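Aclacinomycin-N/aclacinomycin-A oxidase (Streptomyces galilaeus, PDB 2IPI) uses bicovalently bound FAD and oxygen to oxidise the terminal sugar of aclacinomycin N, giving aclacinomycin A, and then to convert that to aclacinomycin Y. Local coordinates at residues V68-A71 and V72-M76; E342-L345 and R346-A350; R504-R508 and D509-H513. All coordinates share one frame; numbering follows the deposited sequence.

In the fold
From the N terminus the three contacts follow in series without nesting or crossing; each is local, between residues three to five apart in one continuous stretch, so none closes a long loop. Contact 1 is within helix 65-78 of the FAD-binding region. Contact 2 leads from the end of strand 336-342, an outermost strand of the seven-stranded sheet, into the short helix 344-348, which meets helix 129-140. Contact 3 turns the chain after helix 495-505, in the berberine-like C-terminal region. This last turn comes back to helix 65-78: Met-76 CE lies 3.9 Å from Val-510 CG2. Contact 2 stands apart, its nearest atoms about 25 Å from those of contact 1.

Contact 1. Residues V68-A71 and V72-M76; sequences VVDA and VNQAM
The carboxylate of Asp-70 and the amide of Gln-74 meet one turn apart on helix 65-78, their planes 33° from each other. The amide nitrogen addresses one oxygen: Gln-74 NE2 is 2.5 Å from Asp-70 OD1 but 3.8 Å from Asp-70 OD2. The first pair is a hydrogen bond, though its modelled length is so short that the exact value is doubtful. Gln-74 reaches it with CG anti to its own carbonyl carbon (chi1 -72°) and an extended chain beyond, and its OE1 has a weak hydrogen bond to Tyr-60 OH. The second amide, that of Asn-73, runs alongside Val-69 and points the same way, with Asn-73 ND2 3.4 Å from the methyl Val-69 CG1. Although Asn-73 ND2 also comes within 3.1 Å of Val-69 O, the angle is too poor for a hydrogen bond; the polar partner of this side chain is Ala-191, whose N binds Asn-73 OD1.

The backbone of this stretch is regular helix, with i to i+4 bonds. The straightest of them is Val-72 N to Val-68 O, 3.0 Å long with an N-H...O angle of 174°, and the one from Gln-74 N to Asp-70 O measures 2.8 Å. On the buried side, Val-72 CG2 approaches Val-68 CG1 at 4.2 Å, extending an apolar stripe along the helix.

That stripe rests between two sheets. Val-68, Val-69, Val-72 and Met-76 touch Val-183 and Val-185 of strand 177-185, while Ala-71, Val-72 and Ala-75 meet strands 82-85 and 102-105. Helix 65-78 thereby forms the connection of a beta-alpha-beta crossover between the parallel strands 58-61 and 82-85.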
loop_
_atom_site.group_PDB
_atom_site.type_symbol
_atom_site.label_atom_id
_atom_site.label_comp_id
_atom_site.label_asym_id
_atom_site.label_seq_id
_atom_site.Cartn_x
_atom_site.Cartn_y
_atom_site.Cartn_z
ATOM N N VAL A 68 -15.442 -19.493 -6.629
ATOM C CA VAL A 68 -14.783 -18.479 -7.454
ATOM C C VAL A 68 -14.633 -19.023 -8.877
ATOM O O VAL A 68 -14.880 -18.291 -9.842
ATOM C CB VAL A 68 -13.435 -18.027 -6.900
ATOM C CG1 VAL A 68 -12.873 -16.932 -7.803
ATOM C CG2 VAL A 68 -13.524 -17.498 -5.474
ATOM N N VAL A 69 -14.253 -20.306 -8.983
ATOM C CA VAL A 69 -14.163 -20.922 -10.314
ATOM C C VAL A 69 -15.469 -20.782 -11.071
ATOM O O VAL A 69 -15.501 -20.390 -12.243
ATOM C CB VAL A 69 -13.742 -22.397 -10.234
ATOM C CG1 VAL A 69 -13.998 -23.126 -11.548
ATOM C CG2 VAL A 69 -12.269 -22.488 -9.844
ATOM N N ASP A 70 -16.585 -21.078 -10.418
ATOM C CA ASP A 70 -17.912 -21.035 -11.016
ATOM C C ASP A 70 -18.231 -19.624 -11.497
ATOM O O ASP A 70 -18.673 -19.444 -12.630
ATOM C CB ASP A 70 -18.877 -21.578 -9.982
ATOM C CG ASP A 70 -20.340 -21.285 -10.117
ATOM O OD1 ASP A 70 -20.737 -20.811 -11.200
ATOM O OD2 ASP A 70 -21.084 -21.528 -9.138
ATOM N N ALA A 71 -18.016 -18.638 -10.637
ATOM C CA ALA A 71 -18.326 -17.258 -10.954
ATOM C C ALA A 71 -17.565 -16.762 -12.180
ATOM O O ALA A 71 -18.200 -16.122 -13.025
ATOM C CB ALA A 71 -18.009 -16.352 -9.767
ATOM N N VAL A 72 -16.277 -17.060 -12.228
ATOM C CA VAL A 72 -15.467 -16.720 -13.404
ATOM C C VAL A 72 -16.021 -17.349 -14.673
ATOM O O VAL A 72 -16.187 -16.763 -15.754
ATOM C CB VAL A 72 -14.021 -17.183 -13.227
ATOM C CG1 VAL A 72 -13.200 -16.813 -14.463
ATOM C CG2 VAL A 72 -13.367 -16.592 -11.979
ATOM N N ASN A 73 -16.322 -18.644 -14.552
ATOM C CA ASN A 73 -16.822 -19.337 -15.748
ATOM C C ASN A 73 -18.146 -18.718 -16.172
ATOM O O ASN A 73 -18.408 -18.553 -17.374
ATOM C CB ASN A 73 -16.952 -20.835 -15.512
ATOM C CG ASN A 73 -15.610 -21.536 -15.407
ATOM O OD1 ASN A 73 -14.630 -21.215 -16.087
ATOM N ND2 ASN A 73 -15.569 -22.526 -14.517
ATOM N N GLN A 74 -19.008 -18.338 -15.235
ATOM C CA GLN A 74 -20.295 -17.748 -15.624
ATOM C C GLN A 74 -20.139 -16.381 -16.266
ATOM O O GLN A 74 -20.853 -15.985 -17.198
ATOM C CB GLN A 74 -21.203 -17.678 -14.397
ATOM C CG GLN A 74 -21.713 -19.053 -13.950
ATOM C CD GLN A 74 -22.862 -18.929 -12.957
ATOM O OE1 GLN A 74 -23.720 -18.043 -13.075
ATOM N NE2 GLN A 74 -22.898 -19.835 -11.977
ATOM N N ALA A 75 -19.190 -15.565 -15.793
ATOM C CA ALA A 75 -19.017 -14.256 -16.418
ATOM C C ALA A 75 -18.371 -14.358 -17.789
ATOM O O ALA A 75 -18.666 -13.589 -18.722
ATOM C CB ALA A 75 -18.171 -13.337 -15.537
ATOM N N MET A 76 -17.443 -15.312 -17.943
ATOM C CA MET A 76 -16.829 -15.405 -19.275
ATOM C C MET A 76 -17.895 -15.828 -20.287
ATOM O O MET A 76 -17.974 -15.272 -21.381
ATOM C CB MET A 76 -15.648 -16.364 -19.274
ATOM C CG MET A 76 -14.545 -15.977 -18.274
ATOM S SD MET A 76 -13.103 -17.052 -18.385
ATOM C CE MET A 76 -12.661 -16.776 -20.124
#

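Contact 2. Residues E342-L345 and R346-A350; sequences EPWL and RATLA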
loop_
_atom_site.group_PDB
_atom_site.type_symbol
_atom_site.label_atom_id
_atom_site.label_comp_id
_atom_site.label_asym_id
_atom_site.label_seq_id
_atom_site.Cartn_x
_atom_site.Cartn_y
_atom_site.Cartn_z
ATOM N N GLU A 342 0.936 2.531 24.792
ATOM C CA GLU A 342 -0.267 1.730 24.713
ATOM C C GLU A 342 0.026 0.291 24.302
ATOM O O GLU A 342 1.075 -0.000 23.754
ATOM C CB GLU A 342 -1.228 2.414 23.721
ATOM C CG GLU A 342 -1.954 3.590 24.352
ATOM C CD GLU A 342 -3.321 3.281 24.920
ATOM O OE1 GLU A 342 -3.509 2.406 25.787
ATOM O OE2 GLU A 342 -4.291 3.965 24.517
ATOM N N PRO A 343 -0.896 -0.613 24.579
ATOM C CA PRO A 343 -0.689 -1.999 24.148
ATOM C C PRO A 343 -0.618 -2.063 22.625
ATOM O O PRO A 343 -1.352 -1.357 21.923
ATOM C CB PRO A 343 -1.915 -2.734 24.678
ATOM C CG PRO A 343 -2.479 -1.841 25.737
ATOM C CD PRO A 343 -2.161 -0.439 25.302
ATOM N N TRP A 344 0.290 -2.912 22.138
ATOM C CA TRP A 344 0.485 -3.011 20.695
ATOM C C TRP A 344 -0.806 -3.245 19.918
ATOM O O TRP A 344 -1.038 -2.565 18.904
ATOM C CB TRP A 344 1.509 -4.118 20.356
ATOM C CG TRP A 344 1.710 -4.153 18.862
ATOM C CD1 TRP A 344 2.479 -3.340 18.085
ATOM C CD2 TRP A 344 1.089 -5.094 17.972
ATOM N NE1 TRP A 344 2.381 -3.714 16.771
ATOM C CE2 TRP A 344 1.530 -4.788 16.671
ATOM C CE3 TRP A 344 0.204 -6.153 18.186
ATOM C CZ2 TRP A 344 1.102 -5.529 15.566
ATOM C CZ3 TRP A 344 -0.221 -6.885 17.093
ATOM C CH2 TRP A 344 0.233 -6.559 15.813
ATOM N N LEU A 345 -1.671 -4.171 20.308
ATOM C CA LEU A 345 -2.864 -4.393 19.485
ATOM C C LEU A 345 -3.816 -3.201 19.543
ATOM O O LEU A 345 -4.352 -2.739 18.542
ATOM C CB LEU A 345 -3.620 -5.673 19.872
ATOM C CG LEU A 345 -4.811 -5.928 18.913
ATOM C CD1 LEU A 345 -4.273 -6.356 17.553
ATOM C CD2 LEU A 345 -5.780 -6.956 19.460
ATOM N N ARG A 346 -4.022 -2.681 20.748
ATOM C CA ARG A 346 -4.915 -1.534 20.917
ATOM C C ARG A 346 -4.467 -0.379 20.037
ATOM O O ARG A 346 -5.271 0.215 19.312
ATOM C CB ARG A 346 -4.938 -1.121 22.392
ATOM C CG ARG A 346 -5.478 0.278 22.645
ATOM C CD ARG A 346 -6.160 0.445 23.983
ATOM N NE ARG A 346 -7.550 0.873 23.856
ATOM C CZ ARG A 346 -8.304 1.407 24.798
ATOM N NH1 ARG A 346 -7.862 1.626 26.033
ATOM N NH2 ARG A 346 -9.564 1.745 24.535
ATOM N N ALA A 347 -3.180 -0.061 20.102
ATOM C CA ALA A 347 -2.646 1.057 19.327
ATOM C C ALA A 347 -2.825 0.809 17.828
ATOM O O ALA A 347 -3.198 1.703 17.072
ATOM C CB ALA A 347 -1.186 1.275 19.700
ATOM N N THR A 348 -2.569 -0.432 17.441
ATOM C CA THR A 348 -2.669 -0.990 16.112
ATOM C C THR A 348 -4.081 -0.922 15.528
ATOM O O THR A 348 -4.214 -0.765 14.307
ATOM C CB THR A 348 -2.227 -2.474 16.118
ATOM O OG1 THR A 348 -0.886 -2.587 16.614
ATOM C CG2 THR A 348 -2.225 -3.037 14.705
ATOM N N LEU A 349 -5.109 -1.044 16.350
ATOM C CA LEU A 349 -6.489 -1.165 15.898
ATOM C C LEU A 349 -7.251 0.149 16.036
ATOM O O LEU A 349 -8.488 0.183 16.079
ATOM C CB LEU A 349 -7.237 -2.244 16.682
ATOM C CG LEU A 349 -6.893 -3.702 16.371
ATOM C CD1 LEU A 349 -7.658 -4.642 17.283
ATOM C CD2 LEU A 349 -7.202 -4.018 14.919
ATOM N N ALA A 350 -6.560 1.275 16.104
ATOM C CA ALA A 350 -7.254 2.556 16.088
ATOM C C ALA A 350 -7.841 2.863 14.719
ATOM O O ALA A 350 -7.138 2.987 13.711
ATOM C CB ALA A 350 -6.312 3.684 16.490
#
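Ala-347 N donates to Pro-343 O over 2.9 Å, a nearly straight bond with an N-H...O angle of 171°, and this opens the short helix 344-348. Pro-343 occupies the N-cap position, and its ring lies beside the root of Arg-346, with Pro-343 CD 4.1 Å from Arg-346 CB. At the other end the helix stops: Leu-349 N makes a weak bond to Leu-345 O at 2.9 Å and also bonds to Arg-346 O at 3.2 Å, as Leu-349 leaves helical backbone angles.

The turn follows directly on strand 336-342, an outermost strand of the seven-stranded antiparallel sheet, where Glu-342 is paired through its backbone with Thr-248. Trp-344 joins the helix to helix 129-140, its ring meeting that of Tyr-137, and also packs on Ala-244, Pro-245 and Thr-248. Thr-348 OG1 sits over one face of the indole, but its modelled position is doubtful because it clashes with Trp-344 O.

Leu-345 and Leu-349 form the apolar contact of the turn, with Leu-345 CG only 3.5 Å from Leu-349 CD1. The torsion that swings Leu-345 CG away from its backbone N (chi1 -176°) brings it against that methyl, and the side chain also touches Tyr-137. On the exposed side, the Glu-342 carboxylate and the Arg-346 guanidinium are inclined 62° to each other. Glu-342 OE1 lies 3.8 Å from Arg-346 CD and 4.4 Å from Arg-346 NH1, an attraction of opposite charges beyond salt-bridge range.

Contact 3. Residues R504-R508 and D509-H513; sequences RWDPR and DVFRH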
loop_
_atom_site.group_PDB
_atom_site.type_symbol
_atom_site.label_atom_id
_atom_site.label_comp_id
_atom_site.label_asym_id
_atom_site.label_seq_id
_atom_site.Cartn_x
_atom_site.Cartn_y
_atom_site.Cartn_z
ATOM N N ARG A 504 1.632 -16.558 -19.309
ATOM C CA ARG A 504 1.514 -17.972 -18.976
ATOM C C ARG A 504 0.242 -18.246 -18.182
ATOM O O ARG A 504 -0.479 -19.213 -18.449
ATOM C CB ARG A 504 2.738 -18.441 -18.187
ATOM N N TRP A 505 -0.038 -17.401 -17.186
ATOM C CA TRP A 505 -1.173 -17.753 -16.323
ATOM C C TRP A 505 -2.459 -17.021 -16.654
ATOM O O TRP A 505 -3.519 -17.417 -16.153
ATOM C CB TRP A 505 -0.737 -17.537 -14.860
ATOM C CG TRP A 505 -0.229 -18.817 -14.262
ATOM C CD1 TRP A 505 -1.005 -19.821 -13.738
ATOM C CD2 TRP A 505 1.130 -19.242 -14.123
ATOM N NE1 TRP A 505 -0.210 -20.831 -13.288
ATOM C CE2 TRP A 505 1.110 -20.508 -13.505
ATOM C CE3 TRP A 505 2.363 -18.682 -14.454
ATOM C CZ2 TRP A 505 2.273 -21.219 -13.217
ATOM C CZ3 TRP A 505 3.523 -19.381 -14.171
ATOM C CH2 TRP A 505 3.471 -20.640 -13.557
ATOM N N ASP A 506 -2.404 -15.995 -17.494
ATOM C CA ASP A 506 -3.577 -15.311 -18.033
ATOM C C ASP A 506 -3.427 -15.053 -19.535
ATOM O O ASP A 506 -3.440 -13.895 -19.954
ATOM C CB ASP A 506 -3.832 -13.977 -17.328
ATOM C CG ASP A 506 -5.175 -13.339 -17.606
ATOM O OD1 ASP A 506 -6.172 -13.997 -17.971
ATOM O OD2 ASP A 506 -5.260 -12.098 -17.449
ATOM N N PRO A 507 -3.291 -16.089 -20.356
ATOM C CA PRO A 507 -3.153 -15.906 -21.806
ATOM C C PRO A 507 -4.313 -15.185 -22.488
ATOM O O PRO A 507 -4.071 -14.453 -23.448
ATOM C CB PRO A 507 -3.101 -17.333 -22.362
ATOM C CG PRO A 507 -3.303 -18.264 -21.231
ATOM C CD PRO A 507 -3.215 -17.498 -19.952
ATOM N N ARG A 508 -5.557 -15.375 -22.091
ATOM C CA ARG A 508 -6.738 -14.737 -22.616
ATOM C C ARG A 508 -6.948 -13.323 -22.053
ATOM O O ARG A 508 -8.007 -12.756 -22.350
ATOM C CB ARG A 508 -7.985 -15.561 -22.298
ATOM C CG ARG A 508 -7.934 -17.060 -22.518
ATOM C CD ARG A 508 -9.314 -17.610 -22.883
ATOM N NE ARG A 508 -9.205 -18.496 -24.042
ATOM C CZ ARG A 508 -9.994 -18.472 -25.101
ATOM N NH1 ARG A 508 -9.763 -19.349 -26.075
ATOM N NH2 ARG A 508 -10.990 -17.611 -25.194
ATOM N N ASP A 509 -6.036 -12.766 -21.267
ATOM C CA ASP A 509 -6.188 -11.395 -20.743
ATOM C C ASP A 509 -7.546 -11.192 -20.089
ATOM O O ASP A 509 -8.346 -10.295 -20.396
ATOM C CB ASP A 509 -5.988 -10.356 -21.857
ATOM C CG ASP A 509 -5.696 -8.945 -21.353
ATOM O OD1 ASP A 509 -5.200 -8.769 -20.217
ATOM O OD2 ASP A 509 -5.636 -7.990 -22.172
ATOM N N VAL A 510 -7.870 -12.082 -19.138
ATOM C CA VAL A 510 -9.191 -12.043 -18.524
ATOM C C VAL A 510 -9.221 -11.004 -17.406
ATOM O O VAL A 510 -10.270 -10.395 -17.172
ATOM C CB VAL A 510 -9.586 -13.450 -18.054
ATOM C CG1 VAL A 510 -10.837 -13.472 -17.215
ATOM C CG2 VAL A 510 -9.807 -14.303 -19.307
ATOM N N PHE A 511 -8.053 -10.839 -16.795
ATOM C CA PHE A 511 -7.837 -9.899 -15.697
ATOM C C PHE A 511 -6.998 -8.704 -16.131
ATOM O O PHE A 511 -5.831 -8.773 -16.489
ATOM C CB PHE A 511 -7.177 -10.620 -14.507
ATOM C CG PHE A 511 -7.954 -11.901 -14.211
ATOM C CD1 PHE A 511 -7.539 -13.116 -14.697
ATOM C CD2 PHE A 511 -9.111 -11.847 -13.448
ATOM C CE1 PHE A 511 -8.226 -14.293 -14.451
ATOM C CE2 PHE A 511 -9.808 -13.007 -13.216
ATOM C CZ PHE A 511 -9.403 -14.226 -13.708
ATOM N N ARG A 512 -7.674 -7.554 -16.119
ATOM C CA ARG A 512 -7.098 -6.336 -16.645
ATOM C C ARG A 512 -7.742 -5.113 -15.998
ATOM O O ARG A 512 -8.777 -5.250 -15.349
ATOM C CB ARG A 512 -7.292 -6.288 -18.170
ATOM N N HIS A 513 -7.127 -3.961 -16.194
ATOM C CA HIS A 513 -7.576 -2.645 -15.757
ATOM C C HIS A 513 -6.571 -1.635 -16.331
ATOM O O HIS A 513 -5.615 -2.111 -16.952
ATOM C CB HIS A 513 -7.691 -2.477 -14.248
ATOM C CG HIS A 513 -6.457 -2.830 -13.469
ATOM N ND1 HIS A 513 -6.376 -3.956 -12.681
ATOM C CD2 HIS A 513 -5.248 -2.226 -13.373
ATOM C CE1 HIS A 513 -5.175 -4.027 -12.124
ATOM N NE2 HIS A 513 -4.470 -2.987 -12.518
#
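Asp-506 and Asp-509 bracket a type I beta turn, with Pro-507 and Arg-508 at its corners, immediately after helix 495-505. The closing bond from Asp-509 N to Asp-506 O is 3.1 Å long, and its donor stands 59° out of the carbonyl plane. Asp-509 itself has left-handed backbone angles, with phi 51°, which carries the chain away from the turn.

The Asp-506 side chain holds that exit. A near-trans first torsion (chi1 -168°) turns the carboxylate toward the amides that follow the turn, and it meets them on the syn side of both oxygens, each donor somewhat out of the carboxylate plane: Asp-506 OD1 accepts Val-510 N at 2.8 Å, and Asp-506 OD2 accepts Phe-511 N at 3.1 Å. Two successive amides thus fix the rotation of a buried carboxylate. This turn belongs to the berberine-like C-terminal region of the flavoenzyme. Lys-502 forms salt bridges to Asp-506 OD2 and Asp-509 OD1 and a hydrogen bond to Phe-511 O; its charge probably offsets the repulsion between the two acids, Asp-506 OD2 and Asp-509 OD1 being 4.3 Å apart.

Asp-506 OD1 lies obliquely to the Phe-511 ring, 3.7 Å from Phe-511 CD1. The Phe-511 side chain comes within about 7 Å of the bound FAD. Farther out, Arg-508 CB packs against Val-510 CG2 at 3.7 Å, and Arg-508 NE is hydrogen-bonded to Ala-187 O.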